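Local coordinates for protein Exo-arabinanase (Penicillium chrysogenum, PDB 3A72) that acts as an exo-glycosidase on alpha-1,5-linked arabinan and holds arabinobiose in its binding pocket, consistent with cleavage from a chain end, at residues 8-13 / 341-346; 99-104 / 116-121; 165-170 / 177-182; 291-296 / 303-308. All coordinates share one frame; numbering follows the deposited sequence.

Interaction 1: residues 8-13 / 341-346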
loop_
_atom_site.group_PDB
_atom_site.type_symbol
_atom_site.label_atom_id
_atom_site.label_comp_id
_atom_site.label_asym_id
_atom_site.label_seq_id
_atom_site.Cartn_x
_atom_site.Cartn_y
_atom_site.Cartn_z
ATOM N N ASN A 8 -15.582 7.744 9.928
ATOM C CA ASN A 8 -16.224 6.505 9.547
ATOM C C ASN A 8 -17.236 6.658 8.428
ATOM O O ASN A 8 -18.316 6.043 8.469
ATOM C CB ASN A 8 -16.874 5.822 10.769
ATOM C CG ASN A 8 -17.198 4.386 10.497
ATOM O OD1 ASN A 8 -16.527 3.713 9.711
ATOM N ND2 ASN A 8 -18.249 3.925 11.183
ATOM N N VAL A 9 -16.885 7.448 7.413
ATOM C CA VAL A 9 -17.733 7.620 6.231
ATOM C C VAL A 9 -17.694 6.353 5.412
ATOM O O VAL A 9 -16.620 5.838 5.122
ATOM C CB VAL A 9 -17.304 8.806 5.404
ATOM C CG1 VAL A 9 -18.110 8.933 4.148
ATOM C CG2 VAL A 9 -17.358 10.097 6.218
ATOM N N THR A 10 -18.853 5.848 4.994
ATOM C CA THR A 10 -18.892 4.679 4.128
ATOM C C THR A 10 -18.592 5.025 2.677
ATOM O O THR A 10 -19.274 5.853 2.065
ATOM C CB THR A 10 -20.266 4.054 4.121
ATOM O OG1 THR A 10 -20.668 3.812 5.399
ATOM C CG2 THR A 10 -20.261 2.712 3.412
ATOM N N ILE A 11 -17.575 4.412 2.133
ATOM C CA ILE A 11 -17.308 4.503 0.714
ATOM C C ILE A 11 -18.089 3.438 -0.043
ATOM O O ILE A 11 -18.714 3.711 -1.067
ATOM C CB ILE A 11 -15.783 4.350 0.408
ATOM C CG1 ILE A 11 -14.976 5.426 1.149
ATOM C CG2 ILE A 11 -15.564 4.364 -1.096
ATOM C CD1 ILE A 11 -13.500 5.433 0.849
ATOM N N PHE A 12 -18.045 2.195 0.472
ATOM C CA PHE A 12 -18.731 1.072 -0.151
ATOM C C PHE A 12 -19.080 0.025 0.888
ATOM O O PHE A 12 -18.191 -0.424 1.653
ATOM C CB PHE A 12 -17.833 0.423 -1.214
ATOM C CG PHE A 12 -18.389 -0.808 -1.885
ATOM C CD1 PHE A 12 -19.544 -0.767 -2.611
ATOM C CD2 PHE A 12 -17.729 -2.012 -1.782
ATOM C CE1 PHE A 12 -20.028 -1.865 -3.272
ATOM C CE2 PHE A 12 -18.193 -3.133 -2.431
ATOM C CZ PHE A 12 -19.341 -3.065 -3.177
ATOM N N SER A 13 -20.337 -0.375 0.942
ATOM C CA SER A 13 -20.797 -1.475 1.757
ATOM C C SER A 13 -21.151 -2.626 0.845
ATOM O O SER A 13 -22.087 -2.483 0.026
ATOM C CB SER A 13 -22.020 -1.092 2.615
ATOM O OG SER A 13 -22.303 -2.088 3.632
ATOM N N ASN A 341 -18.000 -8.926 8.215
ATOM C CA ASN A 341 -18.776 -7.693 8.080
ATOM C C ASN A 341 -17.910 -6.559 7.571
ATOM O O ASN A 341 -18.012 -5.436 8.068
ATOM C CB ASN A 341 -19.436 -7.289 9.424
ATOM C CG ASN A 341 -20.444 -8.296 9.898
ATOM O OD1 ASN A 341 -21.471 -8.398 9.227
ATOM N ND2 ASN A 341 -20.125 -8.955 10.983
ATOM N N ASN A 342 -17.047 -6.846 6.586
ATOM C CA ASN A 342 -16.164 -5.797 6.091
ATOM C C ASN A 342 -16.939 -4.760 5.260
ATOM O O ASN A 342 -17.905 -5.092 4.580
ATOM C CB ASN A 342 -15.052 -6.390 5.228
ATOM C CG ASN A 342 -13.969 -7.066 6.008
ATOM O OD1 ASN A 342 -13.966 -7.161 7.245
ATOM N ND2 ASN A 342 -12.957 -7.544 5.270
ATOM N N ARG A 343 -16.426 -3.536 5.298
ATOM C CA ARG A 343 -16.858 -2.444 4.443
ATOM C C ARG A 343 -15.677 -1.540 4.212
ATOM O O ARG A 343 -14.676 -1.619 4.933
ATOM C CB ARG A 343 -18.067 -1.679 5.047
ATOM C CG ARG A 343 -17.776 -1.178 6.448
ATOM C CD ARG A 343 -19.038 -0.522 7.016
ATOM N NE ARG A 343 -19.169 0.877 6.912
ATOM C CZ ARG A 343 -18.469 1.756 7.630
ATOM N NH1 ARG A 343 -17.562 1.213 8.454
ATOM N NH2 ARG A 343 -18.502 3.045 7.691
ATOM N N VAL A 344 -15.804 -0.660 3.229
ATOM C CA VAL A 344 -14.774 0.318 2.927
ATOM C C VAL A 344 -15.218 1.641 3.509
ATOM O O VAL A 344 -16.293 2.138 3.174
ATOM C CB VAL A 344 -14.525 0.434 1.409
ATOM C CG1 VAL A 344 -13.335 1.352 1.191
ATOM C CG2 VAL A 344 -14.309 -0.930 0.788
ATOM N N SER A 345 -14.391 2.209 4.395
ATOM C CA SER A 345 -14.715 3.444 5.101
ATOM C C SER A 345 -13.490 4.350 5.144
ATOM O O SER A 345 -12.348 3.937 4.937
ATOM C CB SER A 345 -15.256 3.163 6.483
ATOM O OG SER A 345 -14.299 2.609 7.330
ATOM N N VAL A 346 -13.753 5.611 5.509
ATOM C CA VAL A 346 -12.701 6.580 5.624
ATOM C C VAL A 346 -13.029 7.606 6.709
ATOM O O VAL A 346 -14.176 8.012 6.885
ATOM C CB VAL A 346 -12.475 7.278 4.255
ATOM C CG1 VAL A 346 -13.694 8.057 3.802
ATOM C CG2 VAL A 346 -11.245 8.157 4.252
HETATM O O HOH W 1 -22.086 1.006 6.002
#
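Arg-343 and Asn-8 meet at one oxygen. Both terminal guanidinium nitrogens donate end-on to Asn-8 OD1, with Arg-343 NH1 at 3.0 Å and NH2 at 2.9 Å. The amide stands nearly upright on the guanidinium, their planes 82° apart: OD1 lies in the guanidinium plane, whereas NH2 approaches from above the amide carbonyl plane. Arg-343 NH2 also donates to Thr-10 OG1 (3.2 Å), again in the guanidinium plane. A bend at chi3 (-96°) sets NE where water 1 accepts a weak bond from it, and this water also hydrogen-bonds Thr-10 OG1. Ser-345 OG is satisfied by Glu-310.

The backbones pair antiparallel through two bulges. Asn-8 and Val-9 both face Val-346 in a G1 bulge: Val-9 N binds Val-346 O at 2.8 Å, Val-346 N returns a bond to Val-9 O, and Asn-8 N turns to Ser-347 OG. In a classic bulge, Val-344 O accepts from Ile-11 N (2.8 Å) and from Phe-12 N (3.2 Å), while Val-344 N donates to Phe-12 O. On the other face, that of Val-9 and Val-344, Ile-11 CG1 meets Val-346 CG1 at 4.0 Å, and Ile-11 and Val-344 also touch Trp-40 of the next sheet.

The "Velcro" closure of this beta-propeller thus rests on the backbone ladder, to which Arg-343 of the C-terminal segment adds side-chain bonds to Asn-8 and Thr-10 of the N-terminal strand.

Interaction 2: residues 99-104 / 116-121; sequences TLLLAG and IVLYAS
Leu-101 and Ala-120 face each other across the two central strands of a four-stranded propeller blade, in a regular beta hairpin whose strand directions lie 159° apart. Leu-101 CD2 reaches over to Ala-120 CB at 3.7 Å, and Thr-99 CG2 touches the same methyl from the strand's start at 4.0 Å. Leu-118 comes from the opposite strand. Its CG is anti to the backbone N (chi1 -171°), and its CD1 leans across the strand boundary to meet Leu-101 CB at 4.0 Å and, more loosely, Ala-103 CB at 4.2 Å. This aliphatic face packs on the adjoining blade, with Ala-103 on Pro-152 and Leu-154, and Leu-101 on Leu-161.

The other face carries Leu-100, Leu-102, Val-117, Tyr-119 and Ser-121. Here the Tyr-119 ring leads away from the partner strand towards Thr-73, which hydrogen-bonds its OH, and Val-117 CG2 lies in the ring plane at its edge. Ser-121 OG is hydrogen-bonded to Gly-125 N.

Three hydrogen-bonded pairs, Leu-100/Ser-121, Leu-102/Tyr-119 and Gly-104/Val-117, supply six backbone bonds between the strands. Between these pairs, alpha hydrogens point at carbonyl oxygens, and Ala-103 CA comes within 3.1 Å of Val-117 O. At the glycine end, chi1 of Val-117 (-67° to CG1) leaves CG2 between the backbone N and the carbonyl carbon, 3.5 Å from Gly-104 O.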
loop_
_atom_site.group_PDB
_atom_site.type_symbol
_atom_site.label_atom_id
_atom_site.label_comp_id
_atom_site.label_asym_id
_atom_site.label_seq_id
_atom_site.Cartn_x
_atom_site.Cartn_y
_atom_site.Cartn_z
ATOM N N THR A 99 -0.435 11.173 -15.445
ATOM C CA THR A 99 -0.929 9.853 -15.774
ATOM C C THR A 99 -1.274 9.135 -14.474
ATOM O O THR A 99 -0.485 9.138 -13.539
ATOM C CB THR A 99 0.145 9.053 -16.517
ATOM O OG1 THR A 99 0.467 9.687 -17.773
ATOM C CG2 THR A 99 -0.321 7.642 -16.816
ATOM N N LEU A 100 -2.420 8.490 -14.396
ATOM C CA LEU A 100 -2.855 7.764 -13.238
ATOM C C LEU A 100 -2.612 6.283 -13.462
ATOM O O LEU A 100 -3.119 5.724 -14.440
ATOM C CB LEU A 100 -4.313 8.038 -12.940
ATOM C CG LEU A 100 -4.881 7.269 -11.730
ATOM C CD1 LEU A 100 -4.249 7.682 -10.406
ATOM C CD2 LEU A 100 -6.397 7.464 -11.698
ATOM N N LEU A 101 -1.845 5.660 -12.596
ATOM C CA LEU A 101 -1.496 4.263 -12.705
ATOM C C LEU A 101 -2.239 3.431 -11.658
ATOM O O LEU A 101 -2.497 3.881 -10.541
ATOM C CB LEU A 101 -0.002 4.050 -12.529
ATOM C CG LEU A 101 0.873 4.847 -13.489
ATOM C CD1 LEU A 101 2.344 4.658 -13.166
ATOM C CD2 LEU A 101 0.574 4.430 -14.936
ATOM N N LEU A 102 -2.519 2.201 -12.038
ATOM C CA LEU A 102 -2.943 1.167 -11.097
ATOM C C LEU A 102 -2.029 -0.029 -11.318
ATOM O O LEU A 102 -1.943 -0.537 -12.466
ATOM C CB LEU A 102 -4.413 0.765 -11.219
ATOM C CG LEU A 102 -4.831 -0.331 -10.234
ATOM C CD1 LEU A 102 -6.220 -0.148 -9.710
ATOM C CD2 LEU A 102 -4.706 -1.728 -10.833
ATOM N N ALA A 103 -1.379 -0.497 -10.264
ATOM C CA ALA A 103 -0.741 -1.800 -10.260
ATOM C C ALA A 103 -1.592 -2.736 -9.419
ATOM O O ALA A 103 -2.217 -2.320 -8.444
ATOM C CB ALA A 103 0.660 -1.742 -9.725
ATOM N N GLY A 104 -1.604 -4.027 -9.730
ATOM C CA GLY A 104 -2.316 -4.974 -8.922
ATOM C C GLY A 104 -2.151 -6.364 -9.466
ATOM O O GLY A 104 -1.569 -6.522 -10.567
ATOM N N ILE A 116 1.600 -9.274 -11.231
ATOM C CA ILE A 116 1.462 -7.838 -10.957
ATOM C C ILE A 116 1.521 -7.130 -12.287
ATOM O O ILE A 116 2.574 -7.149 -12.971
ATOM C CB ILE A 116 2.528 -7.333 -9.985
ATOM C CG1 ILE A 116 2.421 -8.028 -8.645
ATOM C CG2 ILE A 116 2.418 -5.826 -9.854
ATOM C CD1 ILE A 116 3.605 -7.763 -7.724
ATOM N N VAL A 117 0.402 -6.529 -12.653
ATOM C CA VAL A 117 0.198 -5.825 -13.925
ATOM C C VAL A 117 0.006 -4.334 -13.654
ATOM O O VAL A 117 -0.380 -3.920 -12.560
ATOM C CB VAL A 117 -0.968 -6.424 -14.690
ATOM C CG1 VAL A 117 -0.647 -7.854 -15.138
ATOM C CG2 VAL A 117 -2.292 -6.337 -13.950
ATOM N N LEU A 118 0.283 -3.549 -14.679
ATOM C CA LEU A 118 0.226 -2.103 -14.663
ATOM C C LEU A 118 -0.768 -1.605 -15.717
ATOM O O LEU A 118 -0.603 -1.916 -16.899
ATOM C CB LEU A 118 1.628 -1.479 -14.904
ATOM C CG LEU A 118 1.703 0.019 -14.703
ATOM C CD1 LEU A 118 1.544 0.400 -13.272
ATOM C CD2 LEU A 118 3.018 0.529 -15.285
ATOM N N TYR A 119 -1.751 -0.830 -15.277
ATOM C CA TYR A 119 -2.748 -0.145 -16.082
ATOM C C TYR A 119 -2.551 1.363 -15.925
ATOM O O TYR A 119 -2.097 1.870 -14.907
ATOM C CB TYR A 119 -4.185 -0.536 -15.618
ATOM C CG TYR A 119 -4.605 -1.854 -16.234
ATOM C CD1 TYR A 119 -5.469 -1.888 -17.302
ATOM C CD2 TYR A 119 -4.120 -3.077 -15.778
ATOM C CE1 TYR A 119 -5.861 -3.070 -17.886
ATOM C CE2 TYR A 119 -4.459 -4.274 -16.364
ATOM C CZ TYR A 119 -5.339 -4.275 -17.423
ATOM O OH TYR A 119 -5.626 -5.500 -18.010
ATOM N N ALA A 120 -2.932 2.113 -16.972
ATOM C CA ALA A 120 -2.814 3.569 -16.966
ATOM C C ALA A 120 -4.106 4.201 -17.447
ATOM O O ALA A 120 -4.802 3.699 -18.355
ATOM C CB ALA A 120 -1.689 4.021 -17.853
ATOM N N SER A 121 -4.395 5.358 -16.878
ATOM C CA SER A 121 -5.480 6.212 -17.265
ATOM C C SER A 121 -4.965 7.617 -17.546
ATOM O O SER A 121 -4.183 8.172 -16.740
ATOM C CB SER A 121 -6.515 6.315 -16.118
ATOM O OG SER A 121 -7.496 7.303 -16.405
#

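Interaction 3: residues 165-170 / 177-182; sequences YSDQRD and TMVHQV
Val-179 lies over one face of the Tyr-165 ring in a beta hairpin formed by the two middle strands of a propeller blade: its CG2 is 3.5 Å from the Tyr-165 ring centroid and 19° off the normal, a CH-pi contact displaced towards CE1 and CZ. At the ring edge, Tyr-165 OH receives Gln-181 NE2 in a short, bent bond of 2.6 Å, the ring and amide planes being 55° apart. Arg-169 NH2 comes to the same edge in the ring plane and adds a weak bond to OH. The guanidinium has its own edge partners, Asp-167 OD2 and water 2, and this water also accepts a weak bond from Gln-181 NE2.

With CG between the backbone N and the carbonyl carbon (chi1 59°), the Tyr-165 ring starts out on the face it shares with Val-179. The hydrogen-bonded pairs Tyr-165/Val-179 and Asp-167/Thr-177 provide four backbone bonds, and between them Ser-166 pairs with Met-178 on the other face. Ser-166 OG is held by Glu-151 and Met-207 N, and both Ser-166 and Gln-168 touch the bound arabinofuranose, which places the hairpin at the glycan pocket.

Where strand 160-167 ends, Asp-167 organises the turn. Arg-169 grips its carboxylate side-on in a salt bridge, Arg-169 NE to Asp-167 OD1 at 2.8 Å and Arg-169 NH2 to Asp-167 OD2 at 3.0 Å. The backbone N of Arg-169 closes an Asx turn on Asp-167 OD1 at 2.9 Å, reaching it from the carboxylate face opposite to NE. Asp-167 OD2 in turn rests 3.7 Å from Val-179 CG1.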
loop_
_atom_site.group_PDB
_atom_site.type_symbol
_atom_site.label_atom_id
_atom_site.label_comp_id
_atom_site.label_asym_id
_atom_site.label_seq_id
_atom_site.Cartn_x
_atom_site.Cartn_y
_atom_site.Cartn_z
ATOM N N TYR A 165 7.840 -4.718 -4.140
ATOM C CA TYR A 165 6.834 -5.776 -3.911
ATOM C C TYR A 165 7.470 -6.868 -3.092
ATOM O O TYR A 165 8.677 -6.917 -2.857
ATOM C CB TYR A 165 6.213 -6.267 -5.219
ATOM C CG TYR A 165 7.168 -6.845 -6.242
ATOM C CD1 TYR A 165 7.392 -8.213 -6.294
ATOM C CD2 TYR A 165 7.838 -6.053 -7.168
ATOM C CE1 TYR A 165 8.252 -8.745 -7.231
ATOM C CE2 TYR A 165 8.672 -6.581 -8.104
ATOM C CZ TYR A 165 8.887 -7.921 -8.138
ATOM O OH TYR A 165 9.766 -8.450 -9.064
ATOM N N SER A 166 6.601 -7.767 -2.583
ATOM C CA SER A 166 7.009 -8.932 -1.843
ATOM C C SER A 166 7.184 -10.125 -2.788
ATOM O O SER A 166 6.371 -10.271 -3.714
ATOM C CB SER A 166 6.002 -9.283 -0.765
ATOM O OG SER A 166 5.697 -8.166 0.051
ATOM N N ASP A 167 8.193 -10.953 -2.550
ATOM C CA ASP A 167 8.593 -11.961 -3.516
ATOM C C ASP A 167 8.868 -13.272 -2.827
ATOM O O ASP A 167 9.726 -13.317 -1.924
ATOM C CB ASP A 167 9.833 -11.472 -4.249
ATOM C CG ASP A 167 10.237 -12.250 -5.456
ATOM O OD1 ASP A 167 9.520 -13.228 -5.809
ATOM O OD2 ASP A 167 11.243 -11.881 -6.099
ATOM N N GLN A 168 8.219 -14.351 -3.223
ATOM C CA GLN A 168 8.511 -15.670 -2.758
ATOM C C GLN A 168 9.266 -16.524 -3.795
ATOM O O GLN A 168 9.504 -17.720 -3.549
ATOM C CB GLN A 168 7.242 -16.413 -2.324
ATOM C CG GLN A 168 6.617 -15.821 -1.048
ATOM C CD GLN A 168 5.524 -16.666 -0.481
ATOM O OE1 GLN A 168 5.644 -17.959 -0.388
ATOM N NE2 GLN A 168 4.523 -16.109 0.007
ATOM N N ARG A 169 9.675 -15.952 -4.922
ATOM C CA ARG A 169 10.239 -16.772 -5.975
ATOM C C ARG A 169 11.627 -17.340 -5.639
ATOM O O ARG A 169 12.001 -18.375 -6.190
ATOM C CB ARG A 169 10.283 -16.012 -7.302
ATOM C CG ARG A 169 8.943 -15.753 -7.892
ATOM C CD ARG A 169 8.894 -14.780 -9.052
ATOM N NE ARG A 169 9.437 -13.498 -8.611
ATOM C CZ ARG A 169 9.562 -12.438 -9.376
ATOM N NH1 ARG A 169 9.100 -12.381 -10.605
ATOM N NH2 ARG A 169 10.218 -11.450 -8.840
ATOM N N ASP A 170 12.382 -16.704 -4.748
ATOM C CA ASP A 170 13.679 -17.296 -4.354
ATOM C C ASP A 170 13.496 -18.276 -3.191
ATOM O O ASP A 170 14.084 -18.144 -2.120
ATOM C CB ASP A 170 14.647 -16.211 -4.031
ATOM C CG ASP A 170 16.139 -16.593 -4.006
ATOM O OD1 ASP A 170 16.388 -17.764 -4.359
ATOM O OD2 ASP A 170 16.914 -15.632 -3.640
ATOM N N THR A 177 11.018 -12.557 0.516
ATOM C CA THR A 177 11.846 -11.356 0.506
ATOM C C THR A 177 11.024 -10.185 0.068
ATOM O O THR A 177 9.861 -10.324 -0.353
ATOM C CB THR A 177 13.068 -11.510 -0.428
ATOM O OG1 THR A 177 12.573 -11.519 -1.756
ATOM C CG2 THR A 177 13.851 -12.768 -0.082
ATOM N N MET A 178 11.611 -8.976 0.081
ATOM C CA MET A 178 11.027 -7.861 -0.649
ATOM C C MET A 178 12.075 -7.344 -1.640
ATOM O O MET A 178 13.299 -7.351 -1.358
ATOM C CB MET A 178 10.563 -6.740 0.250
ATOM C CG MET A 178 9.416 -7.203 1.162
ATOM S SD MET A 178 8.935 -5.985 2.401
ATOM C CE MET A 178 10.481 -5.843 3.267
ATOM N N VAL A 179 11.610 -6.935 -2.774
ATOM C CA VAL A 179 12.393 -6.604 -3.967
ATOM C C VAL A 179 11.835 -5.382 -4.639
ATOM O O VAL A 179 10.737 -4.880 -4.308
ATOM C CB VAL A 179 12.395 -7.802 -4.952
ATOM C CG1 VAL A 179 12.854 -9.083 -4.277
ATOM C CG2 VAL A 179 11.050 -7.981 -5.583
ATOM N N HIS A 180 12.520 -4.940 -5.698
ATOM C CA HIS A 180 11.920 -3.977 -6.597
ATOM C C HIS A 180 12.420 -4.209 -8.025
ATOM O O HIS A 180 13.445 -4.857 -8.255
ATOM C CB HIS A 180 12.150 -2.474 -6.197
ATOM C CG HIS A 180 13.572 -2.069 -6.317
ATOM N ND1 HIS A 180 14.286 -1.594 -7.367
ATOM C CD2 HIS A 180 14.420 -2.086 -5.270
ATOM C CE1 HIS A 180 15.566 -1.353 -6.942
ATOM N NE2 HIS A 180 15.641 -1.662 -5.646
ATOM N N GLN A 181 11.694 -3.618 -8.967
ATOM C CA GLN A 181 12.141 -3.431 -10.337
ATOM C C GLN A 181 11.909 -1.980 -10.713
ATOM O O GLN A 181 11.032 -1.297 -10.159
ATOM C CB GLN A 181 11.456 -4.374 -11.300
ATOM C CG GLN A 181 11.790 -5.839 -11.053
ATOM C CD GLN A 181 11.068 -6.796 -11.943
ATOM O OE1 GLN A 181 11.398 -6.924 -13.197
ATOM N NE2 GLN A 181 10.127 -7.463 -11.432
ATOM N N VAL A 182 12.691 -1.512 -11.700
ATOM C CA VAL A 182 12.665 -0.119 -12.136
ATOM C C VAL A 182 12.403 -0.059 -13.623
ATOM O O VAL A 182 12.836 -0.933 -14.380
ATOM C CB VAL A 182 13.997 0.581 -11.829
ATOM C CG1 VAL A 182 13.908 2.051 -12.080
ATOM C CG2 VAL A 182 14.378 0.253 -10.401
HETATM O O HOH W 2 9.938 -10.164 -12.281
#

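Interaction 4: residues 291-296 / 303-308; sequences TLFINK and WTEIPC
Asn-295 and Trp-303 make a CH-pi contact in this antiparallel hairpin. Asn-295 CB sits over the six-membered ring of the Trp-303 indole, 3.4 Å from its centroid and 5° off the normal. The amide runs on across the same face, its plane turned 60° from the ring. Both polar groups are satisfied elsewhere: Asn-295 OD1 accepts from Ala-297 N and Gly-299 N, its ND2 donates to Glu-300 O, and Trp-303 NE1 pairs with Tyr-239 OH. At the indole edge, Phe-293 O approaches Trp-303 CE3 at 3.5 Å. The Phe-293 ring has Glu-305 beside it, both side chains pointing the same way: Glu-305 CG, anti to the backbone N (chi1 -171°), lies 3.6 Å from Phe-293 CE1.

The main polar side-chain bond runs from Thr-291 OG1 to Glu-305 OE2 (2.7 Å), using the anti lone pair of the carboxylate, while OE1 is taken by Thr-262 and Ser-260. Four backbone bonds tie Leu-292 to Ile-306 and Ile-294 to Thr-304. Water 3 bonds Thr-304 OG1 and, weakly, Ile-294 O.

On the other face, Ile-294 CG2 meets Ile-306 CD1 at 3.9 Å, the two side chains at about a right angle. Leu-292 CD1 also meets Cys-308 SG, likewise at 3.9 Å.

Strand 304-306 is the outermost strand of its propeller blade. Strand 292-295 lies between it and strand 281-285, which touches Trp-303 through Ile-282 and Val-284, while Leu-292 and Cys-308 lean on Met-349 of strand 344-350 in the next sheet.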
loop_
_atom_site.group_PDB
_atom_site.type_symbol
_atom_site.label_atom_id
_atom_site.label_comp_id
_atom_site.label_asym_id
_atom_site.label_seq_id
_atom_site.Cartn_x
_atom_site.Cartn_y
_atom_site.Cartn_z
ATOM N N THR A 291 -5.145 2.695 16.715
ATOM C CA THR A 291 -4.410 3.922 16.945
ATOM C C THR A 291 -3.463 4.200 15.791
ATOM O O THR A 291 -3.324 3.410 14.857
ATOM C CB THR A 291 -3.665 3.785 18.282
ATOM O OG1 THR A 291 -2.942 2.583 18.173
ATOM C CG2 THR A 291 -4.605 3.756 19.463
ATOM N N LEU A 292 -2.791 5.345 15.870
ATOM C CA LEU A 292 -1.727 5.709 14.939
ATOM C C LEU A 292 -0.448 5.940 15.700
ATOM O O LEU A 292 -0.455 6.185 16.924
ATOM C CB LEU A 292 -2.084 6.954 14.117
ATOM C CG LEU A 292 -3.253 6.756 13.130
ATOM C CD1 LEU A 292 -3.733 8.135 12.666
ATOM C CD2 LEU A 292 -2.866 5.917 11.941
ATOM N N PHE A 293 0.686 5.914 14.995
ATOM C CA PHE A 293 2.010 6.072 15.566
ATOM C C PHE A 293 2.706 7.208 14.842
ATOM O O PHE A 293 2.802 7.166 13.619
ATOM C CB PHE A 293 2.794 4.749 15.473
ATOM C CG PHE A 293 2.004 3.609 16.044
ATOM C CD1 PHE A 293 1.976 3.417 17.439
ATOM C CD2 PHE A 293 1.242 2.795 15.247
ATOM C CE1 PHE A 293 1.146 2.445 17.971
ATOM C CE2 PHE A 293 0.434 1.832 15.796
ATOM C CZ PHE A 293 0.405 1.636 17.151
ATOM N N ILE A 294 3.173 8.210 15.583
ATOM C CA ILE A 294 3.767 9.360 14.950
ATOM C C ILE A 294 5.197 9.577 15.392
ATOM O O ILE A 294 5.628 9.186 16.487
ATOM C CB ILE A 294 2.897 10.626 15.161
ATOM C CG1 ILE A 294 2.908 11.147 16.627
ATOM C CG2 ILE A 294 1.487 10.364 14.674
ATOM C CD1 ILE A 294 2.235 12.492 16.793
ATOM N N ASN A 295 5.947 10.307 14.547
ATOM C CA ASN A 295 7.356 10.589 14.846
ATOM C C ASN A 295 7.721 11.936 14.234
ATOM O O ASN A 295 7.633 12.117 12.982
ATOM C CB ASN A 295 8.243 9.482 14.310
ATOM C CG ASN A 295 9.642 9.588 14.823
ATOM O OD1 ASN A 295 10.340 10.574 14.521
ATOM N ND2 ASN A 295 10.115 8.600 15.539
ATOM N N LYS A 296 8.117 12.887 15.079
ATOM C CA LYS A 296 8.424 14.275 14.688
ATOM C C LYS A 296 9.924 14.479 14.538
ATOM O O LYS A 296 10.371 15.635 14.446
ATOM C CB LYS A 296 7.841 15.226 15.725
ATOM C CG LYS A 296 6.326 15.187 15.742
ATOM C CD LYS A 296 5.758 16.257 16.667
ATOM C CE LYS A 296 4.243 16.307 16.638
ATOM N NZ LYS A 296 3.810 17.576 17.364
ATOM N N TRP A 303 8.269 6.382 18.991
ATOM C CA TRP A 303 7.067 6.842 18.355
ATOM C C TRP A 303 5.979 7.074 19.376
ATOM O O TRP A 303 5.882 6.366 20.383
ATOM C CB TRP A 303 6.593 5.761 17.328
ATOM C CG TRP A 303 7.568 5.655 16.198
ATOM C CD1 TRP A 303 8.870 5.198 16.283
ATOM C CD2 TRP A 303 7.343 6.018 14.827
ATOM N NE1 TRP A 303 9.472 5.285 15.022
ATOM C CE2 TRP A 303 8.538 5.778 14.132
ATOM C CE3 TRP A 303 6.219 6.522 14.134
ATOM C CZ2 TRP A 303 8.671 6.040 12.773
ATOM C CZ3 TRP A 303 6.350 6.779 12.783
ATOM C CH2 TRP A 303 7.558 6.533 12.127
ATOM N N THR A 304 5.147 8.087 19.123
ATOM C CA THR A 304 4.042 8.424 20.001
ATOM C C THR A 304 2.762 7.821 19.464
ATOM O O THR A 304 2.370 8.074 18.314
ATOM C CB THR A 304 3.866 9.922 20.127
ATOM O OG1 THR A 304 5.089 10.492 20.647
ATOM C CG2 THR A 304 2.735 10.287 21.112
ATOM N N GLU A 305 2.085 7.025 20.291
ATOM C CA GLU A 305 0.781 6.449 19.949
ATOM C C GLU A 305 -0.295 7.497 20.204
ATOM O O GLU A 305 -0.363 8.072 21.302
ATOM C CB GLU A 305 0.542 5.225 20.801
ATOM C CG GLU A 305 -0.668 4.419 20.383
ATOM C CD GLU A 305 -0.775 3.026 20.996
ATOM O OE1 GLU A 305 -0.103 2.825 22.040
ATOM O OE2 GLU A 305 -1.512 2.191 20.482
ATOM N N ILE A 306 -1.154 7.718 19.203
ATOM C CA ILE A 306 -2.241 8.684 19.318
ATOM C C ILE A 306 -3.542 8.029 18.966
ATOM O O ILE A 306 -3.591 7.040 18.184
ATOM C CB ILE A 306 -2.011 9.930 18.409
ATOM C CG1 ILE A 306 -2.087 9.644 16.927
ATOM C CG2 ILE A 306 -0.729 10.650 18.790
ATOM C CD1 ILE A 306 -2.116 10.861 16.039
ATOM N N PRO A 307 -4.675 8.543 19.454
ATOM C CA PRO A 307 -5.964 7.991 19.087
ATOM C C PRO A 307 -6.272 8.185 17.623
ATOM O O PRO A 307 -5.746 9.064 16.937
ATOM C CB PRO A 307 -6.972 8.787 19.953
ATOM C CG PRO A 307 -6.164 9.384 21.045
ATOM C CD PRO A 307 -4.803 9.620 20.492
ATOM N N CYS A 308 -7.198 7.384 17.123
ATOM C CA CYS A 308 -7.676 7.498 15.745
ATOM C C CYS A 308 -9.135 7.058 15.712
ATOM O O CYS A 308 -9.479 6.040 16.262
ATOM C CB CYS A 308 -6.801 6.634 14.861
ATOM S SG CYS A 308 -7.325 6.575 13.117
HETATM O O HOH W 3 7.384 10.365 19.186
#

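All four contacts are antiparallel strand pairs in separate sheets of one six-bladed propeller. Interactions 2, 3 and 4 are local hairpins, whereas interaction 1 unites the two ends of the chain. Interactions 2 and 3 are buried and belong to adjacent blades, touching where Ile-116 CD1 meets Tyr-165 CB at 3.9 Å; interaction 2 is mainly aliphatic, while interaction 3 has a salt bridge within segment 165-170 and an aromatic CH-pi contact, and reaches the sugar. Interactions 1 and 4 involve outermost strands and are partly exposed, with polar side-chain bonds on one face and apolar packing on the other. Interactions 1 and 3 lie on opposite sides of the chain's centre, their centres about 31 Å apart.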